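Local structure of serine protease inhibitor 4, isoform B (Drosophila melanogaster, 4P0F) at residues Arg12-Phe17 with Ser37-Gln42; Asn54-Gln59 with Ala299-Met304; Lys96-Asp101 with Gln122-Ser127; Ile234-Thr239 with Ala356-Thr361. The protein probably inhibits serine and cysteine endopeptidases as a serpin, and is in the cleaved form in this structure. All blocks are in the same frame, centred on the assembly; numbering follows the deposited sequence.

Interaction 1 of 4, residues Arg12-Phe17 with Ser37-Gln42; sequences RRLALF and SPFSIQ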
loop_
_atom_site.group_PDB
_atom_site.type_symbol
_atom_site.label_atom_id
_atom_site.label_comp_id
_atom_site.label_asym_id
_atom_site.label_seq_id
_atom_site.Cartn_x
_atom_site.Cartn_y
_atom_site.Cartn_z
ATOM N N ARG A 12 -12.045 -5.987 6.148
ATOM C CA ARG A 12 -11.923 -5.568 7.539
ATOM C C ARG A 12 -10.526 -5.808 8.082
ATOM O O ARG A 12 -9.943 -4.945 8.728
ATOM C CB ARG A 12 -12.927 -6.310 8.430
ATOM C CG ARG A 12 -14.332 -5.828 8.337
ATOM C CD ARG A 12 -15.097 -6.281 9.585
ATOM N NE ARG A 12 -15.121 -7.737 9.680
ATOM C CZ ARG A 12 -16.017 -8.503 9.062
ATOM N NH1 ARG A 12 -16.955 -7.956 8.307
ATOM N NH2 ARG A 12 -15.975 -9.820 9.199
ATOM N N ARG A 13 -9.976 -6.990 7.821
ATOM C CA ARG A 13 -8.670 -7.326 8.362
ATOM C C ARG A 13 -7.568 -6.502 7.702
ATOM O O ARG A 13 -6.636 -6.069 8.377
ATOM C CB ARG A 13 -8.425 -8.827 8.213
ATOM C CG ARG A 13 -9.434 -9.581 9.050
ATOM C CD ARG A 13 -9.097 -11.002 9.287
ATOM N NE ARG A 13 -10.035 -11.604 10.230
ATOM C CZ ARG A 13 -9.906 -12.835 10.700
ATOM N NH1 ARG A 13 -8.874 -13.575 10.318
ATOM N NH2 ARG A 13 -10.789 -13.325 11.557
ATOM N N LEU A 14 -7.696 -6.249 6.404
ATOM C CA LEU A 14 -6.741 -5.399 5.701
ATOM C C LEU A 14 -6.814 -3.958 6.204
ATOM O O LEU A 14 -5.785 -3.300 6.357
ATOM C CB LEU A 14 -6.988 -5.449 4.197
ATOM C CG LEU A 14 -6.072 -4.538 3.375
ATOM C CD1 LEU A 14 -4.610 -4.861 3.666
ATOM C CD2 LEU A 14 -6.366 -4.674 1.894
ATOM N N ALA A 15 -8.021 -3.475 6.484
ATOM C CA ALA A 15 -8.182 -2.124 7.025
ATOM C C ALA A 15 -7.477 -1.961 8.370
ATOM O O ALA A 15 -6.866 -0.926 8.634
ATOM C CB ALA A 15 -9.670 -1.757 7.150
ATOM N N LEU A 16 -7.547 -2.975 9.223
ATOM C CA LEU A 16 -6.878 -2.903 10.514
ATOM C C LEU A 16 -5.358 -2.976 10.328
ATOM O O LEU A 16 -4.622 -2.198 10.924
ATOM C CB LEU A 16 -7.372 -4.014 11.441
ATOM C CG LEU A 16 -6.717 -4.101 12.830
ATOM C CD1 LEU A 16 -6.733 -2.775 13.564
ATOM C CD2 LEU A 16 -7.415 -5.146 13.661
ATOM N N PHE A 17 -4.894 -3.909 9.502
ATOM C CA PHE A 17 -3.477 -3.955 9.144
ATOM C C PHE A 17 -2.999 -2.598 8.626
ATOM O O PHE A 17 -1.913 -2.137 8.990
ATOM C CB PHE A 17 -3.220 -5.042 8.098
ATOM C CG PHE A 17 -1.769 -5.184 7.714
ATOM C CD1 PHE A 17 -0.832 -5.562 8.649
ATOM C CD2 PHE A 17 -1.349 -4.932 6.419
ATOM C CE1 PHE A 17 0.501 -5.703 8.304
ATOM C CE2 PHE A 17 -0.016 -5.067 6.072
ATOM C CZ PHE A 17 0.905 -5.448 7.027
ATOM N N SER A 37 0.778 1.278 -0.119
ATOM C CA SER A 37 -0.305 0.363 -0.437
ATOM C C SER A 37 -0.341 -0.764 0.579
ATOM O O SER A 37 0.496 -1.674 0.524
ATOM C CB SER A 37 -0.156 -0.218 -1.834
ATOM O OG SER A 37 -1.144 -1.208 -2.063
ATOM N N PRO A 38 -1.297 -0.712 1.513
ATOM C CA PRO A 38 -1.369 -1.819 2.478
ATOM C C PRO A 38 -1.701 -3.141 1.798
ATOM O O PRO A 38 -1.211 -4.200 2.229
ATOM C CB PRO A 38 -2.468 -1.377 3.448
ATOM C CG PRO A 38 -3.240 -0.337 2.757
ATOM C CD PRO A 38 -2.308 0.329 1.786
ATOM N N PHE A 39 -2.490 -3.085 0.731
ATOM C CA PHE A 39 -2.858 -4.289 -0.003
ATOM C C PHE A 39 -1.618 -4.972 -0.574
ATOM O O PHE A 39 -1.497 -6.205 -0.536
ATOM C CB PHE A 39 -3.833 -3.981 -1.133
ATOM C CG PHE A 39 -4.240 -5.200 -1.908
ATOM C CD1 PHE A 39 -3.493 -5.630 -2.989
ATOM C CD2 PHE A 39 -5.341 -5.946 -1.527
ATOM C CE1 PHE A 39 -3.848 -6.775 -3.686
ATOM C CE2 PHE A 39 -5.700 -7.088 -2.226
ATOM C CZ PHE A 39 -4.945 -7.499 -3.309
ATOM N N SER A 40 -0.711 -4.173 -1.126
ATOM C CA SER A 40 0.521 -4.694 -1.708
ATOM C C SER A 40 1.390 -5.365 -0.646
ATOM O O SER A 40 1.958 -6.453 -0.866
ATOM C CB SER A 40 1.291 -3.560 -2.395
ATOM O OG SER A 40 2.559 -3.971 -2.851
ATOM N N ILE A 41 1.501 -4.711 0.501
ATOM C CA ILE A 41 2.307 -5.227 1.592
ATOM C C ILE A 41 1.724 -6.534 2.116
ATOM O O ILE A 41 2.453 -7.515 2.282
ATOM C CB ILE A 41 2.426 -4.186 2.733
ATOM C CG1 ILE A 41 3.180 -2.948 2.229
ATOM C CG2 ILE A 41 3.141 -4.775 3.942
ATOM C CD1 ILE A 41 3.049 -1.748 3.111
ATOM N N GLN A 42 0.424 -6.557 2.393
ATOM C CA GLN A 42 -0.189 -7.768 2.946
ATOM C C GLN A 42 -0.110 -8.945 1.966
ATOM O O GLN A 42 0.148 -10.087 2.367
ATOM C CB GLN A 42 -1.641 -7.520 3.323
ATOM C CG GLN A 42 -2.201 -8.537 4.300
ATOM C CD GLN A 42 -3.712 -8.496 4.398
ATOM O OE1 GLN A 42 -4.415 -8.472 3.390
ATOM N NE2 GLN A 42 -4.225 -8.496 5.627
#

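Interaction 2 of 4, residues Asn54-Gln59 with Ala299-Met304; sequences NETATQ and AEFGKM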
loop_
_atom_site.group_PDB
_atom_site.type_symbol
_atom_site.label_atom_id
_atom_site.label_comp_id
_atom_site.label_asym_id
_atom_site.label_seq_id
_atom_site.Cartn_x
_atom_site.Cartn_y
_atom_site.Cartn_z
ATOM N N ASN A 54 5.762 -23.347 11.400
ATOM C CA ASN A 54 5.919 -23.183 12.844
ATOM C C ASN A 54 5.624 -21.758 13.319
ATOM O O ASN A 54 4.679 -21.136 12.838
ATOM C CB ASN A 54 7.333 -23.601 13.247
ATOM C CG ASN A 54 7.704 -24.979 12.714
ATOM O OD1 ASN A 54 6.895 -25.905 12.749
ATOM N ND2 ASN A 54 8.923 -25.115 12.204
ATOM N N GLU A 55 6.418 -21.230 14.252
ATOM C CA GLU A 55 6.119 -19.902 14.825
ATOM C C GLU A 55 6.257 -18.766 13.814
ATOM O O GLU A 55 5.564 -17.737 13.915
ATOM C CB GLU A 55 7.016 -19.617 16.037
ATOM C CG GLU A 55 6.634 -18.321 16.746
ATOM C CD GLU A 55 7.556 -17.936 17.884
ATOM O OE1 GLU A 55 8.371 -18.773 18.330
ATOM O OE2 GLU A 55 7.461 -16.768 18.329
ATOM N N THR A 56 7.134 -18.927 12.829
ATOM C CA THR A 56 7.253 -17.928 11.782
ATOM C C THR A 56 5.915 -17.777 11.065
ATOM O O THR A 56 5.431 -16.658 10.854
ATOM C CB THR A 56 8.376 -18.309 10.781
ATOM O OG1 THR A 56 9.622 -18.399 11.482
ATOM C CG2 THR A 56 8.501 -17.273 9.669
ATOM N N ALA A 57 5.304 -18.897 10.696
ATOM C CA ALA A 57 4.019 -18.860 10.008
ATOM C C ALA A 57 2.935 -18.280 10.911
ATOM O O ALA A 57 2.091 -17.510 10.463
ATOM C CB ALA A 57 3.620 -20.242 9.548
ATOM N N THR A 58 2.938 -18.674 12.177
ATOM C CA THR A 58 1.917 -18.185 13.090
ATOM C C THR A 58 2.019 -16.669 13.271
ATOM O O THR A 58 0.993 -15.978 13.283
ATOM C CB THR A 58 2.013 -18.877 14.449
ATOM O OG1 THR A 58 1.917 -20.302 14.270
ATOM C CG2 THR A 58 0.902 -18.431 15.359
ATOM N N GLN A 59 3.237 -16.157 13.438
ATOM C CA GLN A 59 3.442 -14.712 13.562
ATOM C C GLN A 59 2.882 -13.980 12.340
ATOM O O GLN A 59 2.186 -12.971 12.482
ATOM C CB GLN A 59 4.925 -14.372 13.724
ATOM C CG GLN A 59 5.479 -14.584 15.119
ATOM C CD GLN A 59 6.884 -14.019 15.282
ATOM O OE1 GLN A 59 7.467 -13.476 14.334
ATOM N NE2 GLN A 59 7.431 -14.142 16.483
ATOM N N ALA A 299 14.255 -18.139 11.813
ATOM C CA ALA A 299 13.191 -18.129 10.816
ATOM C C ALA A 299 12.958 -19.514 10.234
ATOM O O ALA A 299 13.903 -20.278 10.026
ATOM C CB ALA A 299 13.516 -17.157 9.698
ATOM N N GLU A 300 11.697 -19.807 9.945
ATOM C CA GLU A 300 11.280 -21.100 9.421
ATOM C C GLU A 300 10.573 -20.937 8.082
ATOM O O GLU A 300 9.385 -20.619 8.037
ATOM C CB GLU A 300 10.369 -21.794 10.429
ATOM C CG GLU A 300 11.099 -22.142 11.730
ATOM C CD GLU A 300 10.483 -21.596 13.001
ATOM O OE1 GLU A 300 9.730 -20.607 12.956
ATOM O OE2 GLU A 300 10.775 -22.177 14.077
ATOM N N PHE A 301 11.311 -21.141 6.991
ATOM C CA PHE A 301 10.754 -21.010 5.650
ATOM C C PHE A 301 11.031 -22.270 4.838
ATOM O O PHE A 301 11.301 -22.206 3.640
ATOM C CB PHE A 301 11.327 -19.782 4.936
ATOM C CG PHE A 301 10.735 -18.481 5.394
ATOM C CD1 PHE A 301 9.455 -18.116 5.023
ATOM C CD2 PHE A 301 11.464 -17.624 6.189
ATOM C CE1 PHE A 301 8.913 -16.924 5.451
ATOM C CE2 PHE A 301 10.925 -16.424 6.616
ATOM C CZ PHE A 301 9.657 -16.077 6.240
ATOM N N GLY A 302 10.930 -23.423 5.496
ATOM C CA GLY A 302 11.245 -24.684 4.864
ATOM C C GLY A 302 10.276 -25.182 3.814
ATOM O O GLY A 302 10.535 -26.218 3.184
ATOM N N LYS A 303 9.174 -24.463 3.604
ATOM C CA LYS A 303 8.204 -24.884 2.610
ATOM C C LYS A 303 8.350 -24.120 1.291
ATOM O O LYS A 303 7.568 -24.334 0.373
ATOM C CB LYS A 303 6.789 -24.752 3.168
ATOM C CG LYS A 303 6.402 -25.980 4.007
ATOM C CD LYS A 303 5.185 -25.728 4.892
ATOM C CE LYS A 303 3.876 -25.949 4.160
ATOM N NZ LYS A 303 2.701 -25.672 5.045
ATOM N N MET A 304 9.378 -23.281 1.185
ATOM C CA MET A 304 9.627 -22.534 -0.046
ATOM C C MET A 304 10.358 -23.354 -1.114
ATOM O O MET A 304 9.884 -23.467 -2.236
ATOM C CB MET A 304 10.432 -21.271 0.258
ATOM C CG MET A 304 9.616 -20.211 0.945
ATOM S SD MET A 304 10.553 -18.700 1.226
ATOM C CE MET A 304 9.206 -17.527 1.486
HETATM O O HOH W 1 8.692 -22.361 15.837
#

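Interaction 3 of 4, residues Lys96-Asp101 with Gln122-Ser127; sequences KIFVMD and QSVDFS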
loop_
_atom_site.group_PDB
_atom_site.type_symbol
_atom_site.label_atom_id
_atom_site.label_comp_id
_atom_site.label_asym_id
_atom_site.label_seq_id
_atom_site.Cartn_x
_atom_site.Cartn_y
_atom_site.Cartn_z
ATOM N N LYS A 96 4.856 -11.668 -8.778
ATOM C CA LYS A 96 5.899 -12.470 -9.410
ATOM C C LYS A 96 6.939 -12.881 -8.392
ATOM O O LYS A 96 7.261 -12.124 -7.487
ATOM C CB LYS A 96 6.562 -11.699 -10.554
ATOM C CG LYS A 96 7.532 -12.529 -11.399
ATOM C CD LYS A 96 7.730 -11.927 -12.781
ATOM C CE LYS A 96 8.596 -12.811 -13.657
ATOM N NZ LYS A 96 8.650 -12.295 -15.066
ATOM N N ILE A 97 7.479 -14.084 -8.568
ATOM C CA ILE A 97 8.571 -14.552 -7.734
ATOM C C ILE A 97 9.804 -14.754 -8.615
ATOM O O ILE A 97 9.707 -15.248 -9.739
ATOM C CB ILE A 97 8.214 -15.860 -6.985
ATOM C CG1 ILE A 97 9.341 -16.237 -6.022
ATOM C CG2 ILE A 97 7.922 -17.001 -7.952
ATOM C CD1 ILE A 97 8.967 -17.357 -5.032
ATOM N N PHE A 98 10.951 -14.332 -8.094
ATOM C CA PHE A 98 12.218 -14.456 -8.796
ATOM C C PHE A 98 13.108 -15.374 -7.972
ATOM O O PHE A 98 13.367 -15.093 -6.805
ATOM C CB PHE A 98 12.858 -13.093 -8.996
ATOM C CG PHE A 98 11.982 -12.109 -9.737
ATOM C CD1 PHE A 98 11.074 -11.318 -9.051
ATOM C CD2 PHE A 98 12.088 -11.968 -11.110
ATOM C CE1 PHE A 98 10.286 -10.416 -9.726
ATOM C CE2 PHE A 98 11.300 -11.062 -11.795
ATOM C CZ PHE A 98 10.397 -10.285 -11.097
ATOM N N VAL A 99 13.563 -16.468 -8.584
ATOM C CA VAL A 99 14.185 -17.577 -7.850
ATOM C C VAL A 99 15.624 -17.811 -8.312
ATOM O O VAL A 99 15.905 -17.831 -9.508
ATOM C CB VAL A 99 13.378 -18.879 -8.036
ATOM C CG1 VAL A 99 13.939 -20.022 -7.156
ATOM C CG2 VAL A 99 11.902 -18.628 -7.723
ATOM N N MET A 100 16.525 -17.969 -7.350
ATOM C CA MET A 100 17.934 -18.264 -7.629
ATOM C C MET A 100 18.061 -19.403 -8.639
ATOM O O MET A 100 17.456 -20.462 -8.457
ATOM C CB MET A 100 18.655 -18.614 -6.318
ATOM C CG MET A 100 20.149 -18.954 -6.426
ATOM S SD MET A 100 21.186 -17.502 -6.715
ATOM C CE MET A 100 21.096 -17.396 -8.433
ATOM N N ASP A 101 18.822 -19.182 -9.715
ATOM C CA ASP A 101 19.075 -20.239 -10.699
ATOM C C ASP A 101 19.480 -21.529 -10.009
ATOM O O ASP A 101 20.338 -21.517 -9.129
ATOM C CB ASP A 101 20.193 -19.860 -11.671
ATOM C CG ASP A 101 19.768 -18.841 -12.715
ATOM O OD1 ASP A 101 18.554 -18.686 -12.979
ATOM O OD2 ASP A 101 20.677 -18.208 -13.292
ATOM N N GLN A 122 10.105 -16.663 -12.360
ATOM C CA GLN A 122 11.270 -16.557 -13.232
ATOM C C GLN A 122 12.533 -16.887 -12.451
ATOM O O GLN A 122 12.663 -16.504 -11.298
ATOM C CB GLN A 122 11.366 -15.150 -13.816
ATOM C CG GLN A 122 12.540 -14.939 -14.762
ATOM C CD GLN A 122 12.556 -13.549 -15.375
ATOM O OE1 GLN A 122 11.785 -12.677 -14.984
ATOM N NE2 GLN A 122 13.440 -13.336 -16.337
ATOM N N SER A 123 13.461 -17.592 -13.092
ATOM C CA SER A 123 14.760 -17.872 -12.494
ATOM C C SER A 123 15.738 -16.755 -12.838
ATOM O O SER A 123 15.767 -16.288 -13.976
ATOM C CB SER A 123 15.300 -19.218 -12.984
ATOM O OG SER A 123 14.460 -20.280 -12.571
ATOM N N VAL A 124 16.517 -16.322 -11.852
ATOM C CA VAL A 124 17.528 -15.281 -12.049
ATOM C C VAL A 124 18.828 -15.653 -11.342
ATOM O O VAL A 124 18.827 -16.488 -10.439
ATOM C CB VAL A 124 17.046 -13.900 -11.524
ATOM C CG1 VAL A 124 15.754 -13.473 -12.221
ATOM C CG2 VAL A 124 16.855 -13.927 -10.016
ATOM N N ASP A 125 19.930 -15.033 -11.754
ATOM C CA ASP A 125 21.234 -15.284 -11.148
ATOM C C ASP A 125 21.575 -14.165 -10.168
ATOM O O ASP A 125 22.073 -13.113 -10.572
ATOM C CB ASP A 125 22.312 -15.402 -12.231
ATOM C CG ASP A 125 23.667 -15.785 -11.671
ATOM O OD1 ASP A 125 23.823 -15.819 -10.437
ATOM O OD2 ASP A 125 24.590 -16.041 -12.472
ATOM N N PHE A 126 21.294 -14.379 -8.884
ATOM C CA PHE A 126 21.523 -13.343 -7.869
ATOM C C PHE A 126 23.005 -13.054 -7.602
ATOM O O PHE A 126 23.337 -12.019 -7.026
ATOM C CB PHE A 126 20.832 -13.722 -6.553
ATOM C CG PHE A 126 19.326 -13.587 -6.588
ATOM C CD1 PHE A 126 18.718 -12.359 -6.819
ATOM C CD2 PHE A 126 18.514 -14.688 -6.346
ATOM C CE1 PHE A 126 17.341 -12.246 -6.830
ATOM C CE2 PHE A 126 17.137 -14.584 -6.365
ATOM C CZ PHE A 126 16.548 -13.359 -6.609
ATOM N N SER A 127 23.895 -13.953 -8.010
ATOM C CA SER A 127 25.328 -13.685 -7.916
ATOM C C SER A 127 25.693 -12.538 -8.845
ATOM O O SER A 127 26.601 -11.750 -8.563
ATOM C CB SER A 127 26.144 -14.930 -8.264
ATOM O OG SER A 127 25.857 -15.963 -7.341
HETATM O O HOH W 2 10.631 -10.383 -15.550
HETATM O O HOH W 3 15.223 -21.291 -10.141
#

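Interaction 4 of 4, residues Ile234-Thr239 with Ala356-Thr361; sequences IVLPNT and ADHPFT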
loop_
_atom_site.group_PDB
_atom_site.type_symbol
_atom_site.label_atom_id
_atom_site.label_comp_id
_atom_site.label_asym_id
_atom_site.label_seq_id
_atom_site.Cartn_x
_atom_site.Cartn_y
_atom_site.Cartn_z
ATOM N N ILE A 234 -11.159 11.309 1.997
ATOM C CA ILE A 234 -10.330 12.314 2.658
ATOM C C ILE A 234 -10.870 12.511 4.066
ATOM O O ILE A 234 -12.064 12.733 4.228
ATOM C CB ILE A 234 -10.353 13.661 1.900
ATOM C CG1 ILE A 234 -9.908 13.462 0.448
ATOM C CG2 ILE A 234 -9.455 14.675 2.580
ATOM C CD1 ILE A 234 -10.324 14.574 -0.470
ATOM N N VAL A 235 -10.005 12.407 5.072
ATOM C CA VAL A 235 -10.404 12.676 6.448
ATOM C C VAL A 235 -9.602 13.867 6.932
ATOM O O VAL A 235 -8.380 13.833 7.002
ATOM C CB VAL A 235 -10.197 11.468 7.371
ATOM C CG1 VAL A 235 -10.915 11.700 8.685
ATOM C CG2 VAL A 235 -10.705 10.201 6.699
ATOM N N LEU A 236 -10.332 14.927 7.251
ATOM C CA LEU A 236 -9.786 16.247 7.515
ATOM C C LEU A 236 -10.020 16.643 8.973
ATOM O O LEU A 236 -11.172 16.796 9.393
ATOM C CB LEU A 236 -10.453 17.263 6.585
ATOM C CG LEU A 236 -9.983 18.703 6.657
ATOM C CD1 LEU A 236 -8.544 18.842 6.190
ATOM C CD2 LEU A 236 -10.917 19.584 5.801
ATOM N N PRO A 237 -8.942 16.815 9.755
ATOM C CA PRO A 237 -9.130 17.326 11.120
ATOM C C PRO A 237 -9.840 18.677 11.124
ATOM O O PRO A 237 -9.687 19.441 10.168
ATOM C CB PRO A 237 -7.700 17.465 11.652
ATOM C CG PRO A 237 -6.876 16.550 10.808
ATOM C CD PRO A 237 -7.531 16.509 9.462
ATOM N N ASN A 238 -10.598 18.972 12.175
ATOM C CA ASN A 238 -11.291 20.260 12.259
ATOM C C ASN A 238 -10.338 21.413 12.568
ATOM O O ASN A 238 -10.674 22.572 12.331
ATOM C CB ASN A 238 -12.392 20.223 13.326
ATOM C CG ASN A 238 -13.566 19.336 12.945
ATOM O OD1 ASN A 238 -13.789 19.033 11.776
ATOM N ND2 ASN A 238 -14.345 18.935 13.948
ATOM N N THR A 239 -9.165 21.099 13.117
ATOM C CA THR A 239 -8.175 22.121 13.457
ATOM C C THR A 239 -6.924 21.957 12.608
ATOM O O THR A 239 -6.595 20.861 12.166
ATOM C CB THR A 239 -7.761 22.068 14.940
ATOM O OG1 THR A 239 -7.139 20.807 15.211
ATOM C CG2 THR A 239 -8.966 22.263 15.857
ATOM N N ALA A 356 -9.516 21.416 2.096
ATOM C CA ALA A 356 -8.390 20.612 2.569
ATOM C C ALA A 356 -7.104 21.430 2.521
ATOM O O ALA A 356 -6.166 21.131 1.752
ATOM C CB ALA A 356 -8.261 19.350 1.745
ATOM N N ASP A 357 -7.077 22.487 3.326
ATOM C CA ASP A 357 -5.993 23.459 3.281
ATOM C C ASP A 357 -5.108 23.369 4.512
ATOM O O ASP A 357 -4.476 24.348 4.911
ATOM C CB ASP A 357 -6.550 24.883 3.130
ATOM C CG ASP A 357 -7.449 25.305 4.288
ATOM O OD1 ASP A 357 -7.609 24.554 5.270
ATOM O OD2 ASP A 357 -7.991 26.427 4.217
ATOM N N HIS A 358 -5.094 22.190 5.125
ATOM C CA HIS A 358 -4.177 21.905 6.217
ATOM C C HIS A 358 -4.054 20.386 6.263
ATOM O O HIS A 358 -4.754 19.707 5.511
ATOM C CB HIS A 358 -4.663 22.533 7.533
ATOM C CG HIS A 358 -5.997 22.041 8.003
ATOM N ND1 HIS A 358 -7.154 22.780 7.868
ATOM C CD2 HIS A 358 -6.353 20.903 8.640
ATOM C CE1 HIS A 358 -8.165 22.108 8.390
ATOM N NE2 HIS A 358 -7.706 20.966 8.865
ATOM N N PRO A 359 -3.142 19.843 7.091
ATOM C CA PRO A 359 -2.827 18.414 6.942
ATOM C C PRO A 359 -4.016 17.464 7.084
ATOM O O PRO A 359 -4.891 17.657 7.939
ATOM C CB PRO A 359 -1.799 18.177 8.053
ATOM C CG PRO A 359 -1.087 19.483 8.144
ATOM C CD PRO A 359 -2.179 20.514 7.984
ATOM N N PHE A 360 -4.031 16.441 6.232
ATOM C CA PHE A 360 -5.124 15.483 6.182
ATOM C C PHE A 360 -4.629 14.092 5.828
ATOM O O PHE A 360 -3.475 13.906 5.408
ATOM C CB PHE A 360 -6.208 15.932 5.186
ATOM C CG PHE A 360 -5.732 16.078 3.756
ATOM C CD1 PHE A 360 -5.768 15.001 2.876
ATOM C CD2 PHE A 360 -5.287 17.301 3.287
ATOM C CE1 PHE A 360 -5.347 15.149 1.566
ATOM C CE2 PHE A 360 -4.867 17.449 1.982
ATOM C CZ PHE A 360 -4.898 16.369 1.122
ATOM N N THR A 361 -5.490 13.104 6.050
ATOM C CA THR A 361 -5.186 11.736 5.675
ATOM C C THR A 361 -6.165 11.326 4.581
ATOM O O THR A 361 -7.240 11.914 4.429
ATOM C CB THR A 361 -5.234 10.775 6.898
ATOM O OG1 THR A 361 -4.901 9.444 6.481
ATOM C CG2 THR A 361 -6.578 10.759 7.514
#

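Interaction 1 of 4, residues Arg12-Phe17 with Ser37-Gln42
The ring of Phe17 meets Ile41 with its edge: Ile41 CG2 lies in the ring plane, 3.8 Å from Phe17 CE2, and Pro38 O borders the same rim. This is helix-on-helix packing in the serpin core, where helix 6-28 crosses the start of helix 38-49 nearly perpendicularly (101°, axes 9.9 Å apart). The amide of Gln42 is a second flat group, turned only 15° from the Phe17 ring, and the two side chains run past each other in opposite directions. One face of this amide receives a methyl of Leu14, with Leu14 CD1 standing over it 3.6 Å from Gln42 OE1 and 3.8 Å from Gln42 CD. The other methyl, Leu14 CD2, reaches the edge of the Phe39 ring at CD2, 3.8 Å away. Leu14 CG is anti to the backbone N, and the two methyls lie among Pro38, Phe39 and Gln42; Leu14 CD1 is also 4.1 Å from Pro38 CB. The interface is held by shape and apolar contact. The polar end of Gln42 is answered elsewhere, NE2 bonding to Leu64 O, while Phe39 continues onto Leu372 and helix 71-84. The crossing helix is itself capped at its N-terminus: Ser37, its N-cap residue, accepts through OG the N-H of Ser40 at 3.1 Å (156°), and the same hydroxyl also bonds to Leu372 O.

Interaction 2 of 4, residues Asn54-Gln59 with Ala299-Met304
Thr56 and Glu300 grip each other through three hydrogen bonds. The hydroxyl is used twice: Thr56 OG1 donates to Glu300 OE1 at 2.7 Å and accepts from Glu300 N at 2.9 Å. Thr56 N also donates to Glu300 OE1, at 3.1 Å, so this one oxygen has two donors, which reach it from opposite faces of the carboxylate plane; OG1 comes in on the anti side. Thr56 CG2, anti to the backbone N, makes a CH-pi contact over a face of Phe301, 4.2 Å from the ring centroid and 27° off the normal. Asn54 adds a flank, its ND2 packing 3.7 Å from Glu300 CG with amide and carboxylate planes 77° apart. In the next shell, water 1 accepts from Glu55 N at 3.0 Å and donates to Glu300 OE2 at 2.7 Å, and Arg293 forms a salt bridge to OE2. Phe301 is backed by Leu311 and Val313 and opens a type I turn to Met304. A carboxylate accepting one amide directly and another through water, near the start of a helix, would probably be stabilised by the helix dipole. Such a glutamate, bonded to a main-chain N-H and a threonine hydroxyl, ties helix 54-64 of the serpin fold to the loop before strand 311-324.

Interaction 3 of 4, residues Lys96-Asp101 with Gln122-Ser127
Lys96 and Gln122 both carry CG anti to the backbone N (chi1 -172° in Lys96) and continue as extended chains, which brings Lys96 NZ to Gln122 OE1 at 3.2 Å. The ammonium sits above the amide plane, and water 2 bridges the same two atoms. Gln122 OE1 also borders the edge of the Phe98 ring, 3.6 Å from CE2; the ring and amide planes are 41° apart. At the far end Met100 bends at chi2 (74°) and again at chi3, turning back to slide past Phe126. Its sulfur makes a Met-aromatic contact at the ring edge, with Met100 SD 5.2 Å from the centroid of the Phe126 ring. The Phe126 ring turns its edge to Phe98 O, 3.6 Å from Phe126 CZ. The backbones pair in parallel: Gln122 N donates to Ile97 O, Val99 N to Gln122 O, Val124 N to Val99 O, and Asp101 N to Val124 O, the last at 2.8 Å. Where the strands end, Asp101 and Asp125 bring like charges near each other, which may raise the affinity of one carboxylate for a proton. Helix 129-143 packs on the face bearing Phe98 and Gln122, through Ile136 and Thr135. Strands 91-100 and 120-124, joined through helix 107-115, form a beta-alpha-beta unit, and strand 120-124 is the edge strand of the large serpin sheet A.

Interaction 4 of 4, residues Ile234-Thr239 with Ala356-Thr361
Leu236 and His358 cross at about a right angle, with Leu236 CD1 set over a face of the imidazole, 3.9 Å from its centroid: a CH-pi contact. The carbonyl carbon of Thr239 lies over the opposite face, offset toward the rim, so the ring is sandwiched. His358 CG sits between the backbone N and the carbonyl carbon (chi1 61°). His358 NE2 donates to Pro237 O at 2.8 Å, close to straight (160°) and in the ring plane. At the other nitrogen, ND1 donates to Asp357 OD1 at 3.2 Å, tilted from that plane; with both nitrogens donating, the ring may well be protonated, its charge balanced by Asp357. Strands 230-237 and 360-366 run antiparallel as neighbours in serpin sheet B. Val235 and Thr361 form a hydrogen-bonded pair, with Val235 N to Thr361 O at 2.9 Å and Thr361 N to Val235 O at 3.1 Å. On one side of these strands Ile234 crosses Phe360 obliquely, CG2 meeting ring atom CD1 at 3.7 Å, while Leu236 CD1 also touches Phe360 CB. On the side of Val235 and Thr361, Val235 CB packs 3.7 Å from Thr361 CG2, and Thr361 OG1 turns to Gly375 O and Tyr22 OH.

Interaction 1 lies near the middle of the chain, its centre about 7 Å from the chain's centre; the others lie 21 to 24 Å out. Interactions 2 and 3 have centres about 21 Å apart, and interaction 4 lies on the opposite side of the centre, about 41 and 44 Å from them. Helix 38-49 of interaction 1 is followed in sequence by helix 54-64 of interaction 2. Interaction 3 is nested within the loop that interaction 2 closes, whereas interactions 2 and 4 interleave. No two touch: the helical core, the join of helix 54-64 to the loop before strand 311-324, the edge of sheet A and sheet B are tied at separate places within one serpin fold.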